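Local structure of BH0493 protein (Bacillus halodurans C-125, 2QEE) at residues V143-P148 against A170-P175; L176-E181 against M222-P227; E205-L210 against R243-P248; P228-P233 against M259-K264. The protein probably acts as a zinc-dependent enzyme of the amidohydrolase superfamily, although its exact reaction is not established here. All blocks are in the same frame, centred on the assembly; numbering follows the deposited sequence. Where two conformers were deposited one is given.

Interaction 1: residues V143-P148 against A170-P175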
loop_
_atom_site.group_PDB
_atom_site.type_symbol
_atom_site.label_atom_id
_atom_site.label_comp_id
_atom_site.label_asym_id
_atom_site.label_seq_id
_atom_site.Cartn_x
_atom_site.Cartn_y
_atom_site.Cartn_z
ATOM N N VAL C 143 26.184 14.780 3.200
ATOM C CA VAL C 143 26.803 14.047 2.091
ATOM C C VAL C 143 26.327 14.683 0.807
ATOM O O VAL C 143 25.098 14.832 0.547
ATOM C CB VAL C 143 26.546 12.548 2.128
ATOM C CG1 VAL C 143 27.213 11.872 0.943
ATOM C CG2 VAL C 143 27.088 11.915 3.454
ATOM N N MET C 144 27.306 15.031 -0.039
ATOM C CA MET C 144 27.015 15.668 -1.316
ATOM C C MET C 144 26.715 14.625 -2.381
ATOM O O MET C 144 26.915 13.398 -2.164
ATOM C CB MET C 144 28.294 16.486 -1.738
ATOM C CG MET C 144 28.646 17.590 -0.709
ATOM S SD MET C 144 30.093 18.572 -1.382
ATOM C CE MET C 144 31.365 17.375 -1.122
ATOM N N THR C 145 26.335 15.105 -3.575
ATOM C CA THR C 145 26.309 14.288 -4.790
ATOM C C THR C 145 27.334 14.913 -5.793
ATOM O O THR C 145 27.113 16.027 -6.250
ATOM C CB THR C 145 24.908 14.331 -5.410
ATOM O OG1 THR C 145 24.015 13.611 -4.526
ATOM C CG2 THR C 145 24.915 13.640 -6.755
ATOM N N ASN C 146 28.438 14.203 -5.997
ATOM C CA ASN C 146 29.582 14.755 -6.746
ATOM C C ASN C 146 29.744 14.040 -8.076
ATOM O O ASN C 146 30.072 12.840 -8.143
ATOM C CB ASN C 146 30.823 14.642 -5.862
ATOM C CG ASN C 146 30.629 15.368 -4.540
ATOM O OD1 ASN C 146 30.506 14.727 -3.511
ATOM N ND2 ASN C 146 30.520 16.703 -4.576
ATOM N N ASP C 147 29.524 14.819 -9.132
ATOM C CA ASP C 147 29.434 14.290 -10.484
ATOM C C ASP C 147 30.627 14.766 -11.325
ATOM O O ASP C 147 30.653 15.926 -11.742
ATOM C CB ASP C 147 28.154 14.759 -11.145
ATOM C CG ASP C 147 27.935 14.104 -12.497
ATOM O OD1 ASP C 147 28.846 13.424 -13.001
ATOM O OD2 ASP C 147 26.819 14.221 -13.027
ATOM N N PRO C 148 31.593 13.876 -11.538
ATOM C CA PRO C 148 32.817 14.266 -12.245
ATOM C C PRO C 148 32.541 14.550 -13.720
ATOM O O PRO C 148 33.432 15.052 -14.430
ATOM C CB PRO C 148 33.710 13.073 -12.090
ATOM C CG PRO C 148 32.850 11.952 -11.799
ATOM C CD PRO C 148 31.636 12.480 -11.116
ATOM N N ALA C 170 30.302 12.082 -2.339
ATOM C CA ALA C 170 29.828 10.801 -2.822
ATOM C C ALA C 170 29.917 10.824 -4.350
ATOM O O ALA C 170 29.513 11.811 -4.943
ATOM C CB ALA C 170 28.343 10.534 -2.398
ATOM N N LEU C 171 30.459 9.768 -4.922
ATOM C CA LEU C 171 30.833 9.725 -6.356
ATOM C C LEU C 171 29.590 9.287 -7.140
ATOM O O LEU C 171 29.233 8.116 -7.052
ATOM C CB LEU C 171 31.999 8.731 -6.565
ATOM C CG LEU C 171 32.544 8.511 -7.986
ATOM C CD1 LEU C 171 32.838 9.882 -8.660
ATOM C CD2 LEU C 171 33.778 7.613 -7.922
ATOM N N ARG C 172 28.985 10.229 -7.866
ATOM C CA ARG C 172 27.776 9.977 -8.675
ATOM C C ARG C 172 28.211 9.440 -10.032
ATOM O O ARG C 172 29.010 10.084 -10.727
ATOM C CB ARG C 172 26.950 11.265 -8.812
ATOM C CG ARG C 172 25.701 11.114 -9.693
ATOM C CD ARG C 172 25.118 12.433 -10.128
ATOM N NE ARG C 172 23.804 12.221 -10.741
ATOM C CZ ARG C 172 23.625 12.091 -12.048
ATOM N NH1 ARG C 172 24.676 12.170 -12.842
ATOM N NH2 ARG C 172 22.406 11.888 -12.557
ATOM N N LEU C 173 27.670 8.287 -10.418
ATOM C CA LEU C 173 28.154 7.603 -11.639
ATOM C C LEU C 173 27.133 7.395 -12.769
ATOM O O LEU C 173 27.450 6.663 -13.712
ATOM C CB LEU C 173 28.810 6.287 -11.265
ATOM C CG LEU C 173 30.108 6.366 -10.419
ATOM C CD1 LEU C 173 30.541 4.996 -9.994
ATOM C CD2 LEU C 173 31.193 7.148 -11.191
ATOM N N ASP C 174 25.981 8.074 -12.730
ATOM C CA ASP C 174 24.909 7.874 -13.720
ATOM C C ASP C 174 25.449 7.931 -15.190
ATOM O O ASP C 174 25.174 7.022 -15.968
ATOM C CB ASP C 174 23.764 8.871 -13.504
ATOM C CG ASP C 174 23.054 8.620 -12.164
ATOM O OD1 ASP C 174 23.732 8.251 -11.222
ATOM O OD2 ASP C 174 21.842 8.758 -12.076
ATOM N N PRO C 175 26.218 8.979 -15.536
ATOM C CA PRO C 175 26.629 9.118 -16.952
ATOM C C PRO C 175 27.475 7.957 -17.400
ATOM O O PRO C 175 27.344 7.501 -18.566
ATOM C CB PRO C 175 27.429 10.425 -16.952
ATOM C CG PRO C 175 26.799 11.245 -15.780
ATOM C CD PRO C 175 26.682 10.127 -14.727
#

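Interaction 2: residues L176-E181 against M222-P227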
loop_
_atom_site.group_PDB
_atom_site.type_symbol
_atom_site.label_atom_id
_atom_site.label_comp_id
_atom_site.label_asym_id
_atom_site.label_seq_id
_atom_site.Cartn_x
_atom_site.Cartn_y
_atom_site.Cartn_z
ATOM N N LEU C 176 28.333 7.465 -16.517
ATOM C CA LEU C 176 29.124 6.280 -16.802
ATOM C C LEU C 176 28.336 4.981 -16.917
ATOM O O LEU C 176 28.516 4.222 -17.851
ATOM C CB LEU C 176 30.261 6.120 -15.802
ATOM C CG LEU C 176 31.108 4.857 -15.923
ATOM C CD1 LEU C 176 32.046 5.058 -17.160
ATOM C CD2 LEU C 176 31.982 4.615 -14.667
ATOM N N LEU C 177 27.485 4.705 -15.939
ATOM C CA LEU C 177 26.763 3.444 -15.989
ATOM C C LEU C 177 25.597 3.439 -16.975
ATOM O O LEU C 177 25.350 2.407 -17.575
ATOM C CB LEU C 177 26.232 3.069 -14.577
ATOM C CG LEU C 177 27.223 2.418 -13.613
ATOM C CD1 LEU C 177 28.522 3.109 -13.638
ATOM C CD2 LEU C 177 26.677 2.461 -12.188
ATOM N N ASN C 178 24.881 4.566 -17.076
ATOM C CA ASN C 178 23.604 4.649 -17.799
ATOM C C ASN C 178 23.765 5.196 -19.210
ATOM O O ASN C 178 22.878 4.996 -20.039
ATOM C CB ASN C 178 22.616 5.557 -17.072
ATOM C CG ASN C 178 22.190 4.971 -15.728
ATOM O OD1 ASN C 178 22.425 3.784 -15.479
ATOM N ND2 ASN C 178 21.653 5.826 -14.844
ATOM N N GLU C 179 24.858 5.907 -19.462
ATOM C CA GLU C 179 25.056 6.567 -20.780
ATOM C C GLU C 179 26.441 6.285 -21.356
ATOM O O GLU C 179 27.058 7.185 -21.982
ATOM C CB GLU C 179 24.832 8.064 -20.632
ATOM C CG GLU C 179 23.385 8.402 -20.347
ATOM C CD GLU C 179 23.218 9.842 -20.021
ATOM O OE1 GLU C 179 22.623 10.558 -20.865
ATOM O OE2 GLU C 179 23.695 10.263 -18.943
ATOM N N TYR C 180 26.915 5.041 -21.167
ATOM C CA TYR C 180 28.307 4.718 -21.528
ATOM C C TYR C 180 28.586 4.970 -23.028
ATOM O O TYR C 180 29.708 5.361 -23.387
ATOM C CB TYR C 180 28.665 3.292 -21.196
ATOM C CG TYR C 180 30.119 2.949 -21.421
ATOM C CD1 TYR C 180 31.122 3.506 -20.612
ATOM C CD2 TYR C 180 30.499 2.091 -22.446
ATOM C CE1 TYR C 180 32.427 3.199 -20.798
ATOM C CE2 TYR C 180 31.846 1.755 -22.639
ATOM C CZ TYR C 180 32.801 2.346 -21.826
ATOM O OH TYR C 180 34.125 2.026 -21.975
ATOM N N GLU C 181 27.580 4.749 -23.878
ATOM C CA GLU C 181 27.817 4.860 -25.327
ATOM C C GLU C 181 28.270 6.277 -25.662
ATOM O O GLU C 181 29.093 6.468 -26.570
ATOM C CB GLU C 181 26.579 4.447 -26.161
ATOM C CG GLU C 181 26.308 2.928 -26.209
ATOM C CD GLU C 181 27.396 2.116 -26.936
ATOM O OE1 GLU C 181 28.125 2.707 -27.779
ATOM O OE2 GLU C 181 27.521 0.892 -26.650
ATOM N N MET C 222 29.811 5.251 -3.738
ATOM C CA MET C 222 29.547 5.510 -5.163
ATOM C C MET C 222 28.052 5.279 -5.412
ATOM O O MET C 222 27.485 4.320 -4.869
ATOM C CB MET C 222 30.330 4.502 -6.007
ATOM C CG MET C 222 31.874 4.768 -5.911
ATOM S SD MET C 222 32.831 3.609 -6.956
ATOM C CE MET C 222 32.908 2.132 -5.923
ATOM N N ALA C 223 27.429 6.105 -6.239
ATOM C CA ALA C 223 25.960 6.034 -6.343
ATOM C C ALA C 223 25.512 6.044 -7.793
ATOM O O ALA C 223 26.181 6.652 -8.668
ATOM C CB ALA C 223 25.364 7.212 -5.659
ATOM N N VAL C 224 24.306 5.514 -8.010
ATOM C CA VAL C 224 23.650 5.604 -9.335
ATOM C C VAL C 224 22.145 5.570 -9.111
ATOM O O VAL C 224 21.708 5.005 -8.092
ATOM C CB VAL C 224 24.116 4.470 -10.245
ATOM C CG1 VAL C 224 23.665 3.055 -9.722
ATOM C CG2 VAL C 224 23.619 4.700 -11.695
ATOM N N SER C 225 21.411 6.249 -9.994
ATOM C CA SER C 225 19.955 6.124 -10.052
ATOM C C SER C 225 19.594 5.272 -11.249
ATOM O O SER C 225 20.235 5.366 -12.340
ATOM C CB SER C 225 19.247 7.477 -10.101
ATOM O OG SER C 225 19.495 8.167 -11.315
ATOM N N LEU C 226 18.562 4.460 -11.069
ATOM C CA LEU C 226 18.301 3.341 -11.971
ATOM C C LEU C 226 16.802 3.226 -12.253
ATOM O O LEU C 226 15.974 3.629 -11.421
ATOM C CB LEU C 226 18.796 2.060 -11.344
ATOM C CG LEU C 226 20.275 1.973 -11.006
ATOM C CD1 LEU C 226 20.397 0.753 -10.133
ATOM C CD2 LEU C 226 21.035 1.763 -12.360
ATOM N N PRO C 227 16.450 2.777 -13.460
ATOM C CA PRO C 227 15.052 2.742 -13.937
ATOM C C PRO C 227 14.284 1.591 -13.326
ATOM O O PRO C 227 14.886 0.671 -12.794
ATOM C CB PRO C 227 15.224 2.502 -15.476
ATOM C CG PRO C 227 16.481 1.729 -15.587
ATOM C CD PRO C 227 17.407 2.375 -14.526
#

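Interaction 3: residues E205-L210 against R243-P248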
loop_
_atom_site.group_PDB
_atom_site.type_symbol
_atom_site.label_atom_id
_atom_site.label_comp_id
_atom_site.label_asym_id
_atom_site.label_seq_id
_atom_site.Cartn_x
_atom_site.Cartn_y
_atom_site.Cartn_z
ATOM N N GLU C 205 40.831 0.566 -17.879
ATOM C CA GLU C 205 40.794 1.996 -17.952
ATOM C C GLU C 205 39.572 2.533 -17.244
ATOM O O GLU C 205 39.623 3.621 -16.661
ATOM C CB GLU C 205 40.877 2.497 -19.380
ATOM C CG GLU C 205 42.314 2.379 -19.931
ATOM C CD GLU C 205 43.294 3.260 -19.156
ATOM O OE1 GLU C 205 43.478 4.403 -19.595
ATOM O OE2 GLU C 205 43.807 2.836 -18.085
ATOM N N VAL C 206 38.477 1.779 -17.270
ATOM C CA VAL C 206 37.310 2.256 -16.503
ATOM C C VAL C 206 37.573 2.140 -14.974
ATOM O O VAL C 206 37.251 3.073 -14.217
ATOM C CB VAL C 206 35.983 1.575 -16.962
ATOM C CG1 VAL C 206 34.817 1.896 -15.974
ATOM C CG2 VAL C 206 35.602 2.078 -18.351
ATOM N N LYS C 207 38.143 1.023 -14.516
ATOM C CA LYS C 207 38.627 0.937 -13.116
ATOM C C LYS C 207 39.573 2.067 -12.739
ATOM O O LYS C 207 39.505 2.601 -11.625
ATOM C CB LYS C 207 39.309 -0.385 -12.856
ATOM C CG LYS C 207 38.377 -1.583 -12.858
ATOM C CD LYS C 207 39.136 -2.881 -12.790
ATOM C CE LYS C 207 39.229 -3.365 -11.403
ATOM N NZ LYS C 207 39.546 -4.822 -11.407
ATOM N N ARG C 208 40.445 2.467 -13.660
ATOM C CA ARG C 208 41.347 3.559 -13.335
ATOM C C ARG C 208 40.607 4.893 -13.215
ATOM O O ARG C 208 40.962 5.741 -12.372
ATOM C CB ARG C 208 42.550 3.616 -14.317
ATOM C CG ARG C 208 43.596 4.649 -13.902
ATOM C CD ARG C 208 44.842 4.567 -14.792
ATOM N NE ARG C 208 44.553 4.948 -16.176
ATOM C CZ ARG C 208 44.465 6.196 -16.603
ATOM N NH1 ARG C 208 44.683 7.202 -15.771
ATOM N NH2 ARG C 208 44.199 6.451 -17.878
ATOM N N PHE C 209 39.559 5.079 -14.021
ATOM C CA PHE C 209 38.731 6.255 -13.920
ATOM C C PHE C 209 38.117 6.284 -12.486
ATOM O O PHE C 209 38.206 7.293 -11.763
ATOM C CB PHE C 209 37.641 6.266 -15.008
ATOM C CG PHE C 209 36.664 7.391 -14.864
ATOM C CD1 PHE C 209 36.965 8.653 -15.324
ATOM C CD2 PHE C 209 35.415 7.187 -14.225
ATOM C CE1 PHE C 209 36.092 9.728 -15.187
ATOM C CE2 PHE C 209 34.499 8.255 -14.082
ATOM C CZ PHE C 209 34.841 9.547 -14.549
ATOM N N LEU C 210 37.513 5.169 -12.082
ATOM C CA LEU C 210 36.923 5.124 -10.734
ATOM C C LEU C 210 37.981 5.373 -9.638
ATOM O O LEU C 210 37.747 6.194 -8.721
ATOM C CB LEU C 210 36.222 3.799 -10.496
ATOM C CG LEU C 210 35.036 3.556 -11.429
ATOM C CD1 LEU C 210 34.556 2.090 -11.242
ATOM C CD2 LEU C 210 33.903 4.587 -11.259
ATOM N N ARG C 243 29.646 -5.245 -13.076
ATOM C CA ARG C 243 30.292 -6.562 -12.858
ATOM C C ARG C 243 31.818 -6.464 -12.900
ATOM O O ARG C 243 32.515 -6.890 -11.967
ATOM C CB ARG C 243 29.843 -7.590 -13.905
ATOM C CG ARG C 243 30.352 -9.012 -13.678
ATOM C CD ARG C 243 30.204 -9.900 -14.931
ATOM N NE ARG C 243 30.804 -9.295 -16.125
ATOM C CZ ARG C 243 30.373 -9.473 -17.387
ATOM N NH1 ARG C 243 29.340 -10.242 -17.646
ATOM N NH2 ARG C 243 30.984 -8.855 -18.392
ATOM N N ASP C 244 32.328 -5.879 -13.975
ATOM C CA ASP C 244 33.768 -5.941 -14.247
ATOM C C ASP C 244 34.583 -4.850 -13.578
ATOM O O ASP C 244 35.790 -5.031 -13.391
ATOM C CB ASP C 244 34.050 -5.888 -15.758
ATOM C CG ASP C 244 33.564 -7.103 -16.503
ATOM O OD1 ASP C 244 33.332 -8.168 -15.888
ATOM O OD2 ASP C 244 33.407 -6.963 -17.751
ATOM N N CYS C 245 33.965 -3.715 -13.236
ATOM C CA CYS C 245 34.704 -2.553 -12.783
ATOM C C CYS C 245 34.261 -2.096 -11.401
ATOM O O CYS C 245 35.063 -1.967 -10.474
ATOM C CB CYS C 245 34.591 -1.386 -13.778
ATOM S SG CYS C 245 35.007 -1.841 -15.522
ATOM N N LEU C 246 32.977 -1.802 -11.271
ATOM C CA LEU C 246 32.525 -1.055 -10.094
ATOM C C LEU C 246 32.602 -1.952 -8.863
ATOM O O LEU C 246 33.112 -1.512 -7.849
ATOM C CB LEU C 246 31.083 -0.535 -10.313
ATOM C CG LEU C 246 30.618 0.392 -9.200
ATOM C CD1 LEU C 246 29.713 1.437 -9.788
ATOM C CD2 LEU C 246 29.931 -0.430 -8.064
ATOM N N LEU C 247 32.053 -3.166 -8.943
ATOM C CA LEU C 247 31.967 -4.039 -7.760
ATOM C C LEU C 247 33.374 -4.398 -7.273
ATOM O O LEU C 247 33.661 -4.248 -6.075
ATOM C CB LEU C 247 31.125 -5.285 -8.045
ATOM C CG LEU C 247 29.614 -4.986 -8.188
ATOM C CD1 LEU C 247 28.852 -6.250 -8.515
ATOM C CD2 LEU C 247 29.055 -4.311 -6.917
ATOM N N PRO C 248 34.282 -4.828 -8.208
ATOM C CA PRO C 248 35.665 -5.105 -7.709
ATOM C C PRO C 248 36.355 -3.897 -7.055
ATOM O O PRO C 248 36.965 -4.053 -5.993
ATOM C CB PRO C 248 36.439 -5.497 -8.979
ATOM C CG PRO C 248 35.374 -5.928 -9.975
ATOM C CD PRO C 248 34.141 -5.125 -9.652
#

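Interaction 4: residues P228-P233 against M259-K264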
loop_
_atom_site.group_PDB
_atom_site.type_symbol
_atom_site.label_atom_id
_atom_site.label_comp_id
_atom_site.label_asym_id
_atom_site.label_seq_id
_atom_site.Cartn_x
_atom_site.Cartn_y
_atom_site.Cartn_z
ATOM N N PRO C 228 12.938 1.591 -13.462
ATOM C CA PRO C 228 12.119 0.486 -12.955
ATOM C C PRO C 228 12.467 -0.867 -13.578
ATOM O O PRO C 228 12.228 -1.914 -12.958
ATOM C CB PRO C 228 10.685 0.878 -13.398
ATOM C CG PRO C 228 10.778 2.424 -13.542
ATOM C CD PRO C 228 12.157 2.708 -14.046
ATOM N N THR C 229 13.041 -0.818 -14.782
ATOM C CA THR C 229 13.439 -2.017 -15.512
ATOM C C THR C 229 14.815 -2.566 -15.095
ATOM O O THR C 229 15.280 -3.550 -15.660
ATOM C CB THR C 229 13.491 -1.687 -17.037
ATOM O OG1 THR C 229 14.241 -0.479 -17.243
ATOM C CG2 THR C 229 12.070 -1.459 -17.556
ATOM N N PHE C 230 15.473 -1.937 -14.138
ATOM C CA PHE C 230 16.806 -2.377 -13.715
ATOM C C PHE C 230 16.899 -3.869 -13.525
ATOM O O PHE C 230 16.131 -4.460 -12.753
ATOM C CB PHE C 230 17.226 -1.719 -12.389
ATOM C CG PHE C 230 18.591 -2.141 -11.931
ATOM C CD1 PHE C 230 19.711 -1.865 -12.715
ATOM C CD2 PHE C 230 18.756 -2.807 -10.711
ATOM C CE1 PHE C 230 20.994 -2.274 -12.287
ATOM C CE2 PHE C 230 20.063 -3.180 -10.298
ATOM C CZ PHE C 230 21.137 -2.925 -11.094
ATOM N N SER C 231 17.889 -4.466 -14.170
ATOM C CA SER C 231 18.122 -5.883 -13.963
ATOM C C SER C 231 19.617 -6.150 -13.809
ATOM O O SER C 231 20.453 -5.384 -14.290
ATOM C CB SER C 231 17.540 -6.723 -15.102
ATOM O OG SER C 231 18.420 -6.713 -16.195
ATOM N N PHE C 232 19.934 -7.202 -13.066
ATOM C CA PHE C 232 21.330 -7.611 -12.897
ATOM C C PHE C 232 21.369 -9.077 -12.525
ATOM O O PHE C 232 20.636 -9.509 -11.619
ATOM C CB PHE C 232 22.048 -6.789 -11.807
ATOM C CG PHE C 232 23.514 -7.058 -11.760
ATOM C CD1 PHE C 232 24.031 -8.147 -11.023
ATOM C CD2 PHE C 232 24.374 -6.282 -12.530
ATOM C CE1 PHE C 232 25.431 -8.430 -11.040
ATOM C CE2 PHE C 232 25.809 -6.552 -12.535
ATOM C CZ PHE C 232 26.310 -7.629 -11.785
ATOM N N PRO C 233 22.272 -9.865 -13.170
ATOM C CA PRO C 233 23.230 -9.559 -14.250
ATOM C C PRO C 233 22.502 -9.071 -15.501
ATOM O O PRO C 233 21.311 -9.342 -15.693
ATOM C CB PRO C 233 23.904 -10.904 -14.551
ATOM C CG PRO C 233 23.606 -11.797 -13.366
ATOM C CD PRO C 233 22.357 -11.252 -12.696
ATOM N N MET C 259 22.336 2.438 -4.647
ATOM C CA MET C 259 21.469 2.306 -5.804
ATOM C C MET C 259 20.123 2.939 -5.463
ATOM O O MET C 259 19.510 2.549 -4.487
ATOM C CB MET C 259 21.253 0.848 -6.148
ATOM C CG MET C 259 22.547 0.072 -6.435
ATOM S SD MET C 259 22.291 -1.614 -6.990
ATOM C CE MET C 259 21.849 -2.402 -5.488
ATOM N N MET C 260 19.719 3.916 -6.252
ATOM C CA MET C 260 18.441 4.595 -6.070
ATOM C C MET C 260 17.562 4.163 -7.241
ATOM O O MET C 260 17.784 4.619 -8.355
ATOM C CB MET C 260 18.697 6.098 -6.035
ATOM C CG MET C 260 19.735 6.405 -4.913
ATOM S SD MET C 260 19.971 8.158 -4.611
ATOM C CE MET C 260 19.533 8.978 -6.115
ATOM N N ILE C 261 16.598 3.265 -6.979
ATOM C CA ILE C 261 16.002 2.517 -8.057
ATOM C C ILE C 261 14.529 2.952 -8.245
ATOM O O ILE C 261 13.787 3.054 -7.272
ATOM C CB ILE C 261 16.043 1.022 -7.737
ATOM C CG1 ILE C 261 17.507 0.508 -7.690
ATOM C CG2 ILE C 261 15.223 0.229 -8.809
ATOM C CD1 ILE C 261 17.674 -0.853 -6.942
ATOM N N GLY C 262 14.103 3.173 -9.494
ATOM C CA GLY C 262 12.654 3.310 -9.767
ATOM C C GLY C 262 12.275 4.574 -10.532
ATOM O O GLY C 262 11.089 4.771 -10.830
ATOM N N VAL C 263 13.266 5.375 -10.928
ATOM C CA VAL C 263 12.984 6.650 -11.608
ATOM C C VAL C 263 12.901 6.395 -13.114
ATOM O O VAL C 263 13.792 5.760 -13.693
ATOM C CB VAL C 263 14.037 7.760 -11.277
ATOM C CG1 VAL C 263 15.471 7.351 -11.680
ATOM C CG2 VAL C 263 13.627 9.049 -11.932
ATOM N N LYS C 264 11.796 6.814 -13.699
ATOM C CA LYS C 264 11.623 6.759 -15.160
ATOM C C LYS C 264 11.894 8.184 -15.708
ATOM O O LYS C 264 11.101 9.110 -15.540
ATOM C CB LYS C 264 10.201 6.255 -15.486
ATOM C CG LYS C 264 9.933 6.221 -17.012
ATOM C CD LYS C 264 8.667 5.365 -17.322
ATOM C CE LYS C 264 8.585 5.086 -18.828
ATOM N NZ LYS C 264 7.237 4.611 -19.248
#

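Interaction 1: residues V143-P148 against A170-P175
Ala170 and Arg172 grip Asn146 in an isolated parallel beta bridge, which joins the loop after strand 139-143 to strand 171-172 in the alpha/beta-barrel fold expected of an amidohydrolase. The evidence is a pair of backbone bonds from one residue to both neighbours of Leu171: Asn146 N lies 2.8 Å from Ala170 O, and Arg172 N lies 2.8 Å from Asn146 O. A third bond comes from the Asn146 side chain, whose OD1 accepts from Ala170 N at 2.9 Å in the plane of the carboxamide carbonyl. Chi1 of -58° sets Asn146 CG beside its backbone N, and the turn of the amide about chi2 then directs OD1 at Ala170 N. An alanine here would probably leave Ala170 N without its acceptor, though the two backbone bonds of the bridge would remain. Ala170 CB in turn closes to 3.2 Å on Met144 O. Arg172 runs out extended, and its CD rests 3.6 Å from Thr145 CG2; Thr145 OG1 bonds to Thr29 O, and the same side chain touches the zinc ligands His28 and His30. In one of two deposited conformers, Arg172 NH1 reaches Asp147 OD2 at 3.0 Å, a salt bridge whose hydrogen bond is weak (121° at the hydrogen). Asp147 OD1 is taken by Phe149 N. Asp174 completes the charge network over one guanidinium face, its CG 3.3 Å above the Arg172 guanidinium plane and offset toward the rim.

Interaction 2: residues L176-E181 against M222-P227
Asn178 makes the one hydrogen bond of this contact, its carboxamide reaching from the end of helix 174-178 to the backbone of strand 222-226. Asn178 ND2 donates to Ser225 O at 2.9 Å, with an angle of 154° at the hydrogen. The acceptor lies only 9° out of the amide plane, and the donor is nearly along the C=O axis of Ser225 (175°), so both groups are well aligned. The other end of the amide is also engaged, since OD1 accepts from Arg238 NH2 of helix 237-253. Ser225 meets Asn178 through its main chain, while its OG, in the conformer given, bonds to Asp174 OD2.

The apolar part is small and centred on Leu177. Its CD2 packs against the whole branch point of Val224, lying 3.8 Å from Val224 CB and at about the same distance from both methyls. Val224 holds CG1 in the crowded position between its backbone N and carbonyl carbon, which puts CG2 anti to the N, where it also lies 3.9 Å from Asn178 ND2. Leu226 CD2 approaches Asn178 OD1 at 4.0 Å, the two side chains crossing at about a right angle.

The helix lies on the beta-alpha-beta connection between strands 171-172 and 222-226, which are parallel neighbours. With ND2 and OD1 both satisfied, the amide is probably held in one rotation, since a flip would set its oxygen against Ser225 O and its NH2 against Arg238 NH2.

Interaction 3: residues E205-L210 against R243-P248
Lys207 and Cys245 come closest in backbone, with their CA atoms 5.3 Å apart, where helix segments 205-210 and 243-248 run side by side. The axes of these short segments approach to 8.9 Å and their N-to-C directions differ by 27°, so the packing is near parallel. The second segment is irregular: residues 243-246 form a wider pi-type turn, and the helix is kinked at Pro248, whose N makes no bond to the preceding turn.

Cys245 is the centre of the contact, met by Val206, Lys207 and Leu210. Val206 brings CG1 to 3.8 Å from Cys245 SG, and its CB is equally near the sulfur. Lys207 lays its CG over the Cys245 backbone, 3.8 Å from Cys245 CA, and its CD comes near Asp244 O. The chain then bends at chi3 (96°), and Lys207 NZ ends 4.0 Å from Pro248 CB, the two side chains crossing at about a right angle. An alanine in place of Lys207 would probably open a gap beside Cys245 CA and lose the contact of the chain end with Pro248 CB.

Both helices are consistent with the outer layer of the alpha/beta barrel expected of an amidohydrolase: helix 200-217 leads into strand 222-226, and helix 237-253 leads into strand 257-264, the two strands being parallel neighbours in the sheet. On the next turn of the first helix, Leu210 CD1 meets Leu246 CA at 3.9 Å and Cys245 CB at 4.3 Å. Each segment also carries an internal side-on salt bridge. Arg208 binds Glu205 through NE and NH2, and Arg243 binds Asp244 the same way, with Asp244 OD2 also accepting from Trp198 NE1.

Interaction 4: residues P228-P233 against M259-K264
Pro228 and Gly262 bring the two backbones to 4.3 Å between CA atoms, where the loop after strand 222-226 passes the break in strand 257-264, with no hydrogen bond between the segments. Gly262 has phi 127° and psi 3°, and at those angles a CB would jam against the carbonyl O of Ile261, so the backbone there calls for glycine. The Pro228 ring packs on two successive carbonyls: its CG lies 3.6 Å from Gly262 O and its CD 3.5 Å from Val263 O. Lys264 comes near Pro228 CD with its N (4.1 Å) and CB, while its NZ leads away to a salt bridge with Glu287 of the second subunit.

Further along the loop, Phe230 holds CG anti to its backbone N and presents its ring to two residues of the strand. Met259 SD lies 5.2 Å from the centroid of the Phe230 ring and 52° off its normal, an oblique Met-aromatic contact that comes nearest at Phe230 CE2. Beside it, Phe230 CD2 meets Ile261 CD1 at 4.4 Å.

Met260, between these two on the strand, takes no part and instead touches the zinc ligand His28, so the strand has one face to the loop and one toward the metal. The side chain of Val263 is about 9 Å from the zinc ion. A loop leaving the C-terminal end of a strand, the end at which the metal site lies in alpha/beta-barrel amidohydrolases, is consistent with that fold.

In the fold
The contacts follow neighbouring strands 171-172, 222-226 and 257-264 of one sheet, with two outer helices beside them. Interactions 1 and 2 share helix 174-178, their centres 10 Å apart, and meet where Leu173 N bonds to Ala223 O. Interaction 2 lies equally far from interaction 4, joined to it by bonds between Leu226 and Met260 and between Leu226 and Gly262. Interaction 3 sits outside, 13 Å from interaction 2, with Leu246 packing on Leu173 and Leu177. Along the chain interaction 1 closes first; 2 and 3 interleave, as do 3 and 4. Continuous packing thus runs from the outer helices to strands near the zinc ion.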